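Local coordinates for protein LYND (Lyngbya aestuarii, PDB 4V1T) that probably catalyses the ATP- and magnesium-dependent cyclodehydration of cysteine residues in a peptide substrate, turning them into thiazolines, at residues Thr131-Asp136 / Phe259-Ile264; Asp160-Glu165 / Glu216-Val221; Pro317-His322 / Thr721-Gly726; Gln489-Thr494 / His522-Gly527; Asp596-Leu601 / Gln687-Arg692. All blocks are in the same frame, centred on the assembly; numbering follows the deposited sequence.

Contact 1. Residues Thr131-Asp136 / Phe259-Ile264; sequences TTALRD and FAATEI
I264 is fixed on its helix by a backbone bond of 2.8 Å from its N to A260 O, and from there it meets L134 of a second helix. The motif is a pair of helices packed beside the seven-stranded mixed sheet of this α/β region, the segments 131-135 and 259-264 crossing at -49° with their axes 9.1 Å apart. No hydrogen bond joins the two segments, and the contact is van der Waals only, on the evidence of the apolar carbon distances. A133 and A261 point their CB atoms at each other, 4.1 Å apart, and the small side chains permit the near approach of the backbones, where the CA atoms of L134 and A261 are 5.5 Å apart. L134 does most of the touching. Its CG lies beside the backbone N (chi1 -74°), which swings the branched end across to the other helix although the CB starts off at an angle. L134 also rests on L116 and V141 of the sheet, while T262 OG1 bonds to S251 OG of the second subunit. The two branched side chains cross at about a right angle, and L134 CD2 sits 3.8 Å from I264 CG2 and 4.1 Å from both I264 CB and I264 CD1.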
# COMPACT_ATOMS: atom_id res chain seq x y z
N THR B 131 28.66 -3.06 23.32
CA THR B 131 30.04 -3.51 23.11
C THR B 131 30.09 -5.02 23.16
O THR B 131 30.70 -5.67 22.31
CB THR B 131 31.00 -2.90 24.16
OG1 THR B 131 31.04 -1.47 24.02
CG2 THR B 131 32.42 -3.46 24.00
N THR B 132 29.43 -5.59 24.17
CA THR B 132 29.35 -7.03 24.31
C THR B 132 28.61 -7.66 23.13
O THR B 132 29.05 -8.67 22.57
CB THR B 132 28.64 -7.40 25.63
OG1 THR B 132 29.37 -6.83 26.71
CG2 THR B 132 28.58 -8.92 25.83
N ALA B 133 27.52 -7.04 22.72
CA ALA B 133 26.75 -7.53 21.60
C ALA B 133 27.60 -7.59 20.34
O ALA B 133 27.56 -8.57 19.60
CB ALA B 133 25.54 -6.66 21.37
N LEU B 134 28.38 -6.55 20.11
CA LEU B 134 29.26 -6.49 18.94
C LEU B 134 30.36 -7.54 19.02
O LEU B 134 30.71 -8.18 18.01
CB LEU B 134 29.87 -5.09 18.80
CG LEU B 134 28.90 -4.02 18.30
CD1 LEU B 134 29.41 -2.61 18.60
CD2 LEU B 134 28.67 -4.19 16.81
N ARG B 135 30.92 -7.71 20.21
CA ARG B 135 32.01 -8.65 20.43
C ARG B 135 31.57 -10.09 20.16
O ARG B 135 32.35 -10.91 19.70
CB ARG B 135 32.53 -8.52 21.86
CG ARG B 135 33.73 -9.40 22.18
CD ARG B 135 34.24 -9.08 23.58
NE ARG B 135 35.41 -9.87 23.94
CZ ARG B 135 36.14 -9.68 25.04
NH1 ARG B 135 35.82 -8.72 25.90
NH2 ARG B 135 37.19 -10.45 25.28
N ASP B 136 30.32 -10.39 20.45
CA ASP B 136 29.79 -11.73 20.25
C ASP B 136 29.64 -12.08 18.76
O ASP B 136 29.52 -13.24 18.40
CB ASP B 136 28.45 -11.89 20.98
CG ASP B 136 28.59 -11.87 22.49
OD1 ASP B 136 29.72 -12.07 22.98
OD2 ASP B 136 27.58 -11.66 23.19
N PHE B 259 19.82 -5.72 17.61
CA PHE B 259 19.38 -5.29 16.30
C PHE B 259 20.40 -4.32 15.71
O PHE B 259 20.79 -4.43 14.55
CB PHE B 259 18.00 -4.64 16.42
CG PHE B 259 17.22 -4.54 15.15
CD1 PHE B 259 17.82 -4.70 13.91
CD2 PHE B 259 15.86 -4.26 15.20
CE1 PHE B 259 17.07 -4.59 12.75
CE2 PHE B 259 15.12 -4.14 14.05
CZ PHE B 259 15.72 -4.31 12.82
N ALA B 260 20.85 -3.37 16.51
CA ALA B 260 21.85 -2.41 16.06
C ALA B 260 23.16 -3.12 15.71
O ALA B 260 23.82 -2.77 14.73
CB ALA B 260 22.09 -1.36 17.12
N ALA B 261 23.54 -4.11 16.52
CA ALA B 261 24.77 -4.85 16.27
C ALA B 261 24.75 -5.51 14.87
O ALA B 261 25.74 -5.44 14.13
CB ALA B 261 24.98 -5.91 17.34
N THR B 262 23.63 -6.12 14.53
CA THR B 262 23.46 -6.76 13.23
C THR B 262 23.62 -5.77 12.08
O THR B 262 24.30 -6.04 11.10
CB THR B 262 22.07 -7.43 13.13
OG1 THR B 262 21.96 -8.42 14.15
CG2 THR B 262 21.86 -8.07 11.77
N GLU B 263 22.98 -4.61 12.21
CA GLU B 263 23.03 -3.60 11.15
C GLU B 263 24.40 -2.93 11.07
O GLU B 263 24.82 -2.48 10.00
CB GLU B 263 21.93 -2.56 11.36
CG GLU B 263 20.52 -3.11 11.20
CD GLU B 263 20.25 -3.68 9.81
OE1 GLU B 263 20.76 -3.12 8.82
OE2 GLU B 263 19.52 -4.68 9.72
N ILE B 264 25.09 -2.88 12.20
CA ILE B 264 26.45 -2.38 12.23
C ILE B 264 27.34 -3.34 11.43
O ILE B 264 28.13 -2.92 10.60
CB ILE B 264 26.97 -2.22 13.67
CG1 ILE B 264 26.34 -0.98 14.30
CG2 ILE B 264 28.49 -2.07 13.68
CD1 ILE B 264 26.42 -0.96 15.82

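Contact 2. Residues Asp160-Glu165 / Glu216-Val221; sequences DYLQPE and EVEASV
An Asx turn at D160-L162, on the loop that follows strand 154-157 of the mixed sheet, faces E218 in the first turn of helix 216-225. The turn is defined by L162 N donating to D160 OD2 at 3.0 Å with an N-H...O angle of 154°; the donor meets the anti side of the carboxylate, 31° out of its plane. The same residues start a type I β turn from D160 to Q163, whose closing backbone bond is weak. Across the contact, E218 leaves its helix with CG anti to the backbone N (chi1 -175°) and runs on extended, which carries its carboxylate over to the loop. There E218 OE1 lies 3.5 Å from L162 CD1, the two side chains meeting at a slant. E218 OE2 stands 4.5 Å from D160 OD1, a like-charged pair in a buried place. R215 supplies the balancing charge: its NH1 makes salt bridges to D160 OD2 and to E218 OE2, and its side chain also touches L162. The two carboxylates therefore probably tolerate each other because one guanidinium serves both: R215, directly before the helix, links them, with no direct bond between the segments.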
# COMPACT_ATOMS: atom_id res chain seq x y z
N ASP B 160 17.51 10.94 22.31
CA ASP B 160 16.68 11.73 21.42
C ASP B 160 17.48 12.15 20.21
O ASP B 160 18.67 12.46 20.33
CB ASP B 160 16.13 12.97 22.15
CG ASP B 160 14.95 13.59 21.43
OD1 ASP B 160 13.80 13.17 21.69
OD2 ASP B 160 15.18 14.50 20.62
N TYR B 161 16.84 12.16 19.04
CA TYR B 161 17.53 12.49 17.79
C TYR B 161 17.73 13.99 17.57
O TYR B 161 18.36 14.38 16.59
CB TYR B 161 16.78 11.89 16.61
CG TYR B 161 17.22 10.46 16.28
CD1 TYR B 161 17.44 9.53 17.29
CD2 TYR B 161 17.40 10.06 14.97
CE1 TYR B 161 17.83 8.23 16.99
CE2 TYR B 161 17.80 8.77 14.66
CZ TYR B 161 18.01 7.87 15.67
OH TYR B 161 18.40 6.58 15.36
N LEU B 162 17.22 14.82 18.47
CA LEU B 162 17.43 16.26 18.40
C LEU B 162 18.32 16.76 19.53
O LEU B 162 18.34 17.95 19.84
CB LEU B 162 16.09 17.01 18.42
CG LEU B 162 15.24 16.94 17.14
CD1 LEU B 162 13.93 17.70 17.35
CD2 LEU B 162 15.99 17.50 15.94
N GLN B 163 19.08 15.85 20.14
CA GLN B 163 20.07 16.25 21.14
C GLN B 163 21.07 17.23 20.52
O GLN B 163 21.71 16.90 19.52
CB GLN B 163 20.82 15.04 21.68
CG GLN B 163 20.07 14.26 22.75
CD GLN B 163 20.08 14.96 24.10
OE1 GLN B 163 20.48 16.11 24.20
NE2 GLN B 163 19.65 14.26 25.14
N PRO B 164 21.20 18.44 21.10
CA PRO B 164 22.05 19.47 20.48
C PRO B 164 23.51 19.07 20.27
O PRO B 164 24.16 19.63 19.40
CB PRO B 164 21.94 20.66 21.46
CG PRO B 164 21.34 20.13 22.70
CD PRO B 164 20.49 18.96 22.28
N GLU B 165 24.02 18.11 21.03
CA GLU B 165 25.39 17.65 20.86
C GLU B 165 25.59 16.94 19.51
O GLU B 165 26.70 16.88 19.00
CB GLU B 165 25.79 16.70 21.99
CG GLU B 165 27.18 16.12 21.79
CD GLU B 165 27.70 15.36 22.99
OE1 GLU B 165 27.12 15.49 24.09
OE2 GLU B 165 28.71 14.64 22.81
N GLU B 216 5.65 19.33 16.47
CA GLU B 216 5.11 20.66 16.68
C GLU B 216 4.73 20.91 18.14
O GLU B 216 4.84 22.04 18.63
CB GLU B 216 3.89 20.90 15.78
CG GLU B 216 2.67 20.10 16.17
CD GLU B 216 2.74 18.66 15.73
OE1 GLU B 216 3.80 18.23 15.22
OE2 GLU B 216 1.73 17.95 15.90
N VAL B 217 4.29 19.87 18.84
CA VAL B 217 3.99 19.99 20.26
C VAL B 217 5.26 20.35 21.03
O VAL B 217 5.29 21.30 21.80
CB VAL B 217 3.40 18.69 20.84
CG1 VAL B 217 3.26 18.79 22.36
CG2 VAL B 217 2.05 18.39 20.20
N GLU B 218 6.31 19.57 20.80
CA GLU B 218 7.61 19.82 21.42
C GLU B 218 8.10 21.22 21.08
O GLU B 218 8.52 21.97 21.96
CB GLU B 218 8.63 18.77 20.95
CG GLU B 218 9.99 18.87 21.63
CD GLU B 218 11.05 17.99 20.98
OE1 GLU B 218 11.67 18.42 19.97
OE2 GLU B 218 11.29 16.87 21.49
N ALA B 219 8.04 21.58 19.80
CA ALA B 219 8.54 22.86 19.32
C ALA B 219 7.78 24.03 19.95
O ALA B 219 8.37 25.07 20.25
CB ALA B 219 8.44 22.93 17.80
N SER B 220 6.48 23.85 20.16
CA SER B 220 5.63 24.94 20.65
C SER B 220 5.87 25.15 22.14
O SER B 220 5.87 26.28 22.62
CB SER B 220 4.15 24.65 20.38
OG SER B 220 3.34 25.70 20.86
N VAL B 221 6.08 24.04 22.84
CA VAL B 221 6.44 24.05 24.24
C VAL B 221 7.76 24.78 24.41
O VAL B 221 7.92 25.60 25.31
CB VAL B 221 6.54 22.62 24.80
CG1 VAL B 221 7.41 22.55 26.05
CG2 VAL B 221 5.15 22.07 25.08

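Contact 3. Residues Pro317-His322 / Thr721-Gly726; sequences PKILQH and TRPDIG
L320 meets the opposite segment with both of its methyls: CD2 lies 3.5 Å from T721 O, and CD1 lies 3.8 Å from R722 NH1, approaching the guanidinium obliquely. Next to it, I319 CG2 is 4.4 Å from P723 CG, a looser apolar touch. L320 and R722 run at about a right angle to each other. R722 starts out pointing away from the helix, but its chain folds back at chi2 (-74°) and brings the guanidinium round to L320.

A second shell fixes these groups. R722 NH1 forms a salt bridge with E436 and NH2 bonds to S429 O, so the charge is answered outside the contact, while T721 O accepts a bond from R323. T721 OG1 is bonded to D719 OD1 and V729 N. The backbone of the loop is curled by R722 O, which accepts from I725 N at 2.9 Å and from G726 N at 3.0 Å. In the fold, the loop connects strands 716-719 and 728-733, antiparallel neighbours in the six-stranded sheet of the YcaO region, and helix 319-324, which follows the zinc ligands C311 and C314 in the chain, packs against it.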
# COMPACT_ATOMS: atom_id res chain seq x y z
N PRO B 317 23.08 26.41 0.78
CA PRO B 317 21.84 27.02 1.26
C PRO B 317 21.37 28.23 0.45
O PRO B 317 20.33 28.81 0.77
CB PRO B 317 22.18 27.43 2.69
CG PRO B 317 23.65 27.69 2.65
CD PRO B 317 24.21 26.70 1.67
N LYS B 318 22.11 28.58 -0.60
CA LYS B 318 21.80 29.76 -1.40
C LYS B 318 21.23 29.43 -2.77
O LYS B 318 21.27 30.26 -3.68
CB LYS B 318 23.05 30.62 -1.52
CG LYS B 318 23.34 31.39 -0.24
CD LYS B 318 24.79 31.27 0.18
CE LYS B 318 25.02 31.93 1.53
NZ LYS B 318 26.45 32.36 1.67
N ILE B 319 20.67 28.22 -2.91
CA ILE B 319 20.06 27.80 -4.16
C ILE B 319 18.83 28.62 -4.49
O ILE B 319 18.74 29.25 -5.55
CB ILE B 319 19.70 26.30 -4.14
CG1 ILE B 319 20.97 25.46 -4.36
CG2 ILE B 319 18.65 25.96 -5.21
CD1 ILE B 319 20.75 23.95 -4.37
N LEU B 320 17.87 28.62 -3.56
CA LEU B 320 16.60 29.32 -3.76
C LEU B 320 16.77 30.82 -3.90
O LEU B 320 16.02 31.47 -4.63
CB LEU B 320 15.66 29.00 -2.60
CG LEU B 320 15.22 27.53 -2.59
CD1 LEU B 320 14.99 27.06 -1.17
CD2 LEU B 320 13.97 27.35 -3.43
N GLN B 321 17.76 31.38 -3.20
CA GLN B 321 18.12 32.79 -3.36
C GLN B 321 18.50 33.04 -4.81
O GLN B 321 18.01 33.98 -5.43
CB GLN B 321 19.28 33.16 -2.43
CG GLN B 321 19.85 34.56 -2.64
CD GLN B 321 18.89 35.66 -2.23
OE1 GLN B 321 18.02 35.46 -1.38
NE2 GLN B 321 19.05 36.84 -2.81
N HIS B 322 19.37 32.19 -5.35
CA HIS B 322 19.84 32.33 -6.72
C HIS B 322 18.72 32.08 -7.72
O HIS B 322 18.55 32.83 -8.68
CB HIS B 322 21.01 31.37 -6.98
CG HIS B 322 21.53 31.41 -8.38
ND1 HIS B 322 22.12 32.54 -8.91
CD2 HIS B 322 21.57 30.47 -9.34
CE1 HIS B 322 22.49 32.29 -10.16
NE2 HIS B 322 22.17 31.04 -10.44
N THR B 721 9.01 25.66 -5.03
CA THR B 721 9.51 24.29 -5.13
C THR B 721 10.79 24.11 -4.33
O THR B 721 11.78 24.83 -4.51
CB THR B 721 9.78 23.92 -6.60
OG1 THR B 721 8.58 24.08 -7.37
CG2 THR B 721 10.27 22.48 -6.71
N ARG B 722 10.78 23.13 -3.43
CA ARG B 722 11.96 22.80 -2.64
C ARG B 722 12.66 21.60 -3.28
O ARG B 722 12.00 20.60 -3.55
CB ARG B 722 11.56 22.48 -1.20
CG ARG B 722 10.60 23.49 -0.58
CD ARG B 722 11.28 24.80 -0.22
NE ARG B 722 10.32 25.84 0.17
CZ ARG B 722 10.65 26.97 0.79
NH1 ARG B 722 11.91 27.23 1.12
NH2 ARG B 722 9.71 27.84 1.10
N PRO B 723 13.97 21.71 -3.56
CA PRO B 723 14.65 20.62 -4.29
C PRO B 723 14.62 19.28 -3.58
O PRO B 723 14.65 18.25 -4.24
CB PRO B 723 16.10 21.12 -4.40
CG PRO B 723 16.03 22.58 -4.20
CD PRO B 723 14.89 22.82 -3.26
N ASP B 724 14.60 19.29 -2.25
CA ASP B 724 14.53 18.06 -1.47
C ASP B 724 13.12 17.45 -1.48
O ASP B 724 12.92 16.32 -1.04
CB ASP B 724 14.96 18.33 -0.02
CG ASP B 724 14.12 19.40 0.67
OD1 ASP B 724 13.66 20.32 -0.03
OD2 ASP B 724 13.93 19.31 1.90
N ILE B 725 12.15 18.21 -1.99
CA ILE B 725 10.77 17.74 -2.14
C ILE B 725 10.54 17.21 -3.55
O ILE B 725 10.02 16.11 -3.72
CB ILE B 725 9.76 18.88 -1.86
CG1 ILE B 725 9.88 19.35 -0.41
CG2 ILE B 725 8.34 18.44 -2.17
CD1 ILE B 725 9.52 18.30 0.62
N GLY B 726 10.91 18.01 -4.54
CA GLY B 726 10.81 17.60 -5.95
C GLY B 726 9.52 18.07 -6.58
O GLY B 726 9.53 18.74 -7.61

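Contact 4. Residues Gln489-Thr494 / His522-Gly527; sequences QAIEWT and HRFARG
Q489 and H522 slide past each other in opposite directions, the amide and imidazole planes turned 51° apart, and it is the aliphatic part of the glutamine that meets the ring. Q489 CB lies 3.8 Å from H522 NE2 and Q489 CG lies 3.9 Å from H522 CD2, an oblique approach to the ring. The glutamine chain bends at chi2 (-66°), which lays CB and CG alongside the imidazole while the amide goes past it, its NE2 making a weak bond to D486 OD2.

I491, two residues on, crosses H522 at about a right angle. Its CG1 occupies the position between the backbone N and the carbonyl carbon (chi1 61°), which leaves CG2 to serve the other segment: CG2 is 4.1 Å from H522 NE2 and 4.4 Å from F524 CE2, both oblique. The CD1 end turns instead to its own strand, standing 3.2 Å above the plane of the W493 ring and offset toward the rim.

F524 CD2 lies over one face of the H522 ring, 3.3 Å above its plane and offset toward the rim, with the two rings well tilted against each other. An inverse γ turn centred on R523 brings them together, and F485 meets F524 edge to face. In the YcaO fold, the contact fastens the start of strand 491-498, central in its antiparallel sheet, to the loop that leads into strand 532-535.

No hydrogen bond crosses between the segments. The chemistry is van der Waals contact of aliphatic carbons against the imidazole, NE2 included, and a phenyl ring, so the fit depends on side-chain shape and ring orientation more than on any polar pairing.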
# COMPACT_ATOMS: atom_id res chain seq x y z
N GLN B 489 9.30 52.15 5.74
CA GLN B 489 10.12 51.10 6.31
C GLN B 489 10.82 50.28 5.24
O GLN B 489 10.21 49.90 4.24
CB GLN B 489 9.28 50.17 7.18
CG GLN B 489 8.67 50.82 8.41
CD GLN B 489 9.71 51.26 9.42
OE1 GLN B 489 10.88 50.89 9.33
NE2 GLN B 489 9.28 52.05 10.39
N ALA B 490 12.11 50.01 5.45
CA ALA B 490 12.82 49.05 4.63
C ALA B 490 12.30 47.67 5.00
O ALA B 490 12.09 47.37 6.17
CB ALA B 490 14.31 49.14 4.85
N ILE B 491 12.07 46.83 3.99
CA ILE B 491 11.49 45.51 4.20
C ILE B 491 12.11 44.53 3.23
O ILE B 491 12.87 44.93 2.35
CB ILE B 491 9.97 45.52 3.99
CG1 ILE B 491 9.65 45.93 2.55
CG2 ILE B 491 9.31 46.46 5.01
CD1 ILE B 491 8.20 46.07 2.27
N GLU B 492 11.79 43.26 3.40
CA GLU B 492 12.28 42.22 2.48
C GLU B 492 11.27 41.96 1.38
O GLU B 492 10.13 41.58 1.64
CB GLU B 492 12.59 40.95 3.25
CG GLU B 492 13.83 41.09 4.12
CD GLU B 492 14.23 39.80 4.81
OE1 GLU B 492 13.34 39.00 5.16
OE2 GLU B 492 15.45 39.59 5.01
N TRP B 493 11.69 42.21 0.14
CA TRP B 493 10.86 41.93 -1.03
C TRP B 493 11.33 40.65 -1.70
O TRP B 493 12.54 40.38 -1.73
CB TRP B 493 10.90 43.08 -2.04
CG TRP B 493 10.45 44.41 -1.51
CD1 TRP B 493 11.18 45.28 -0.76
CD2 TRP B 493 9.17 45.03 -1.72
NE1 TRP B 493 10.44 46.41 -0.49
CE2 TRP B 493 9.20 46.28 -1.06
CE3 TRP B 493 8.01 44.66 -2.39
CZ2 TRP B 493 8.11 47.15 -1.07
CZ3 TRP B 493 6.93 45.52 -2.39
CH2 TRP B 493 6.99 46.75 -1.73
N THR B 494 10.39 39.87 -2.21
CA THR B 494 10.71 38.63 -2.91
C THR B 494 10.43 38.79 -4.40
O THR B 494 9.34 39.23 -4.77
CB THR B 494 9.91 37.44 -2.34
OG1 THR B 494 10.51 37.02 -1.11
CG2 THR B 494 9.90 36.26 -3.31
N HIS B 522 4.83 46.25 13.04
CA HIS B 522 4.72 46.35 11.58
C HIS B 522 4.26 45.04 10.95
O HIS B 522 4.85 44.54 9.98
CB HIS B 522 6.06 46.80 10.99
CG HIS B 522 5.99 47.27 9.57
ND1 HIS B 522 4.82 47.73 8.99
CD2 HIS B 522 6.94 47.36 8.61
CE1 HIS B 522 5.06 48.07 7.74
NE2 HIS B 522 6.34 47.86 7.48
N ARG B 523 3.19 44.47 11.50
CA ARG B 523 2.63 43.24 10.98
C ARG B 523 1.57 43.55 9.94
O ARG B 523 0.38 43.57 10.24
CB ARG B 523 2.05 42.39 12.12
CG ARG B 523 3.08 41.90 13.12
CD ARG B 523 2.72 40.54 13.69
NE ARG B 523 2.57 40.57 15.15
CZ ARG B 523 3.52 40.22 16.02
NH1 ARG B 523 4.71 39.80 15.61
NH2 ARG B 523 3.26 40.30 17.32
N PHE B 524 2.02 43.80 8.71
CA PHE B 524 1.13 44.31 7.67
C PHE B 524 0.56 43.23 6.77
O PHE B 524 -0.16 43.54 5.82
CB PHE B 524 1.88 45.34 6.81
CG PHE B 524 3.10 44.79 6.13
CD1 PHE B 524 3.00 44.09 4.94
CD2 PHE B 524 4.36 44.98 6.69
CE1 PHE B 524 4.13 43.58 4.33
CE2 PHE B 524 5.49 44.48 6.08
CZ PHE B 524 5.38 43.78 4.90
N ALA B 525 0.86 41.97 7.06
CA ALA B 525 0.33 40.87 6.26
C ALA B 525 0.55 39.52 6.92
O ALA B 525 1.48 39.36 7.70
CB ALA B 525 0.99 40.87 4.88
N ARG B 526 -0.33 38.58 6.61
CA ARG B 526 -0.14 37.16 6.90
C ARG B 526 -0.27 36.40 5.58
O ARG B 526 -1.29 36.52 4.89
CB ARG B 526 -1.18 36.65 7.89
CG ARG B 526 -0.90 36.98 9.33
CD ARG B 526 -2.07 36.62 10.22
NE ARG B 526 -1.87 37.10 11.58
CZ ARG B 526 -2.76 36.97 12.57
NH1 ARG B 526 -3.93 36.37 12.34
NH2 ARG B 526 -2.49 37.45 13.77
N GLY B 527 0.75 35.62 5.24
CA GLY B 527 0.71 34.83 4.01
C GLY B 527 -0.47 33.88 3.99
O GLY B 527 -0.66 33.11 4.93

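Contact 5. Residues Asp596-Leu601 / Gln687-Arg692; sequences DLTADL and QDYPKR
D596 OD1 is gripped by two hydroxyls: Y689 OH donates to it at 2.6 Å from the opposite segment, and T598 OG1 donates at 2.7 Å from two residues further along its own. They reach the oxygen from opposite faces of the carboxylate plane, the tyrosine from 39° above it, so neither approach lies in plane. D596 OD2 is held in turn by a salt bridge to R565, which leaves both oxygens engaged and would probably stabilise a charged carboxylate. The second polar link joins the far ends: R692 NH2 donates to L601 O at 2.8 Å, in the carbonyl plane on a lone pair, with a C=O...N angle of 145°. The carbonyl oxygen also lies nearly in the guanidinium plane, and the bend at chi3 (-68°) turns the arginine end to meet it.

Both links join loops of the YcaO region: 596-601 connects strands 590-596 and 605-612, while the loop holding 687-692 leads toward helix 697-710. Residues 596-601 and 689-692 run in broadly the same direction.

T598 OG1 sits at the edge of the Y689 ring, in its plane, 3.4 Å from Y689 CE1, and F606 of strand 605-612 meets the same ring with its plane steeply inclined. The end of the L601 side chain leads away from R692 and rests on V550 of helix 538-561 and I707 of helix 697-710, and R692 touches I707 as well.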
# COMPACT_ATOMS: atom_id res chain seq x y z
N ASP B 596 -23.95 28.62 -10.80
CA ASP B 596 -22.96 29.19 -11.71
C ASP B 596 -22.37 30.48 -11.14
O ASP B 596 -23.11 31.40 -10.82
CB ASP B 596 -23.60 29.47 -13.08
CG ASP B 596 -22.66 30.21 -14.01
OD1 ASP B 596 -21.86 29.54 -14.69
OD2 ASP B 596 -22.71 31.46 -14.06
N LEU B 597 -21.05 30.53 -11.02
CA LEU B 597 -20.32 31.69 -10.51
C LEU B 597 -19.45 32.33 -11.59
O LEU B 597 -18.65 33.24 -11.31
CB LEU B 597 -19.46 31.27 -9.31
CG LEU B 597 -20.02 31.45 -7.91
CD1 LEU B 597 -21.51 31.14 -7.82
CD2 LEU B 597 -19.24 30.58 -6.93
N THR B 598 -19.59 31.86 -12.82
CA THR B 598 -18.79 32.35 -13.93
C THR B 598 -18.95 33.86 -14.10
O THR B 598 -20.05 34.34 -14.36
CB THR B 598 -19.18 31.65 -15.24
OG1 THR B 598 -19.25 30.23 -15.01
CG2 THR B 598 -18.15 31.94 -16.34
N ALA B 599 -17.86 34.60 -13.94
CA ALA B 599 -17.89 36.06 -13.96
C ALA B 599 -17.19 36.61 -15.21
O ALA B 599 -17.20 35.96 -16.25
CB ALA B 599 -17.27 36.62 -12.68
N ASP B 600 -16.59 37.80 -15.10
CA ASP B 600 -16.13 38.54 -16.28
C ASP B 600 -14.99 37.88 -17.07
O ASP B 600 -14.75 38.25 -18.22
CB ASP B 600 -15.71 39.96 -15.87
CG ASP B 600 -14.60 39.96 -14.84
OD1 ASP B 600 -14.59 39.07 -13.96
OD2 ASP B 600 -13.73 40.85 -14.90
N LEU B 601 -14.31 36.91 -16.48
CA LEU B 601 -13.23 36.22 -17.19
C LEU B 601 -13.77 35.10 -18.07
O LEU B 601 -13.08 34.63 -18.98
CB LEU B 601 -12.20 35.67 -16.20
CG LEU B 601 -11.55 36.66 -15.24
CD1 LEU B 601 -10.38 36.02 -14.51
CD2 LEU B 601 -11.09 37.92 -15.96
N GLN B 687 -23.58 23.82 -23.11
CA GLN B 687 -23.23 24.66 -24.25
C GLN B 687 -23.05 26.13 -23.87
O GLN B 687 -22.49 26.91 -24.64
CB GLN B 687 -24.28 24.54 -25.35
CG GLN B 687 -25.63 25.11 -24.98
CD GLN B 687 -26.47 25.47 -26.19
OE1 GLN B 687 -25.97 25.56 -27.31
NE2 GLN B 687 -27.76 25.70 -25.96
N ASP B 688 -23.54 26.51 -22.70
CA ASP B 688 -23.40 27.89 -22.22
C ASP B 688 -21.95 28.23 -21.90
O ASP B 688 -21.62 29.39 -21.62
CB ASP B 688 -24.28 28.12 -20.98
CG ASP B 688 -25.77 28.11 -21.30
OD1 ASP B 688 -26.17 28.70 -22.33
OD2 ASP B 688 -26.54 27.51 -20.52
N TYR B 689 -21.08 27.23 -21.93
CA TYR B 689 -19.67 27.40 -21.60
C TYR B 689 -18.77 27.07 -22.80
O TYR B 689 -18.51 25.90 -23.09
CB TYR B 689 -19.30 26.53 -20.41
CG TYR B 689 -20.19 26.79 -19.21
CD1 TYR B 689 -19.92 27.81 -18.31
CD2 TYR B 689 -21.31 26.00 -18.99
CE1 TYR B 689 -20.74 28.04 -17.22
CE2 TYR B 689 -22.14 26.23 -17.90
CZ TYR B 689 -21.85 27.25 -17.03
OH TYR B 689 -22.69 27.45 -15.96
N PRO B 690 -18.30 28.10 -23.51
CA PRO B 690 -17.40 27.88 -24.65
C PRO B 690 -16.13 27.13 -24.29
O PRO B 690 -15.56 27.35 -23.23
CB PRO B 690 -17.07 29.29 -25.12
CG PRO B 690 -18.25 30.10 -24.70
CD PRO B 690 -18.73 29.51 -23.41
N LYS B 691 -15.69 26.25 -25.18
CA LYS B 691 -14.50 25.44 -24.98
C LYS B 691 -13.24 26.25 -25.30
O LYS B 691 -13.05 26.70 -26.43
CB LYS B 691 -14.59 24.19 -25.87
CG LYS B 691 -13.43 23.22 -25.76
CD LYS B 691 -13.71 21.98 -26.59
CE LYS B 691 -12.60 20.94 -26.47
NZ LYS B 691 -12.92 19.73 -27.28
N ARG B 692 -12.38 26.43 -24.30
CA ARG B 692 -11.17 27.23 -24.46
C ARG B 692 -9.90 26.58 -23.91
O ARG B 692 -8.90 27.27 -23.67
CB ARG B 692 -11.37 28.59 -23.80
CG ARG B 692 -12.50 29.40 -24.42
CD ARG B 692 -12.38 30.88 -24.06
NE ARG B 692 -12.62 31.13 -22.64
CZ ARG B 692 -12.52 32.32 -22.06
NH1 ARG B 692 -12.17 33.38 -22.78
NH2 ARG B 692 -12.77 32.45 -20.76

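Contacts 1 and 5 lie on opposite sides of the chain's centre, their own centres 68 Å apart. Contacts 1 and 2 both touch the second subunit and approach to about 9 Å between nearest atoms. Contacts 2 and 3 both lie in the neighbourhood of the zinc site of C203, C206, C311 and C314: the L162 side chain is about 13 Å from the metal and that of I319 about 11 Å. Contact 3 is also near the nucleotide, its T721 side chain being about 11 Å from the ADP. Contact 4 comes within about 7 Å of contact 3 (nearest atoms), while contact 5 stays about 21 Å from contact 4, again between nearest atoms.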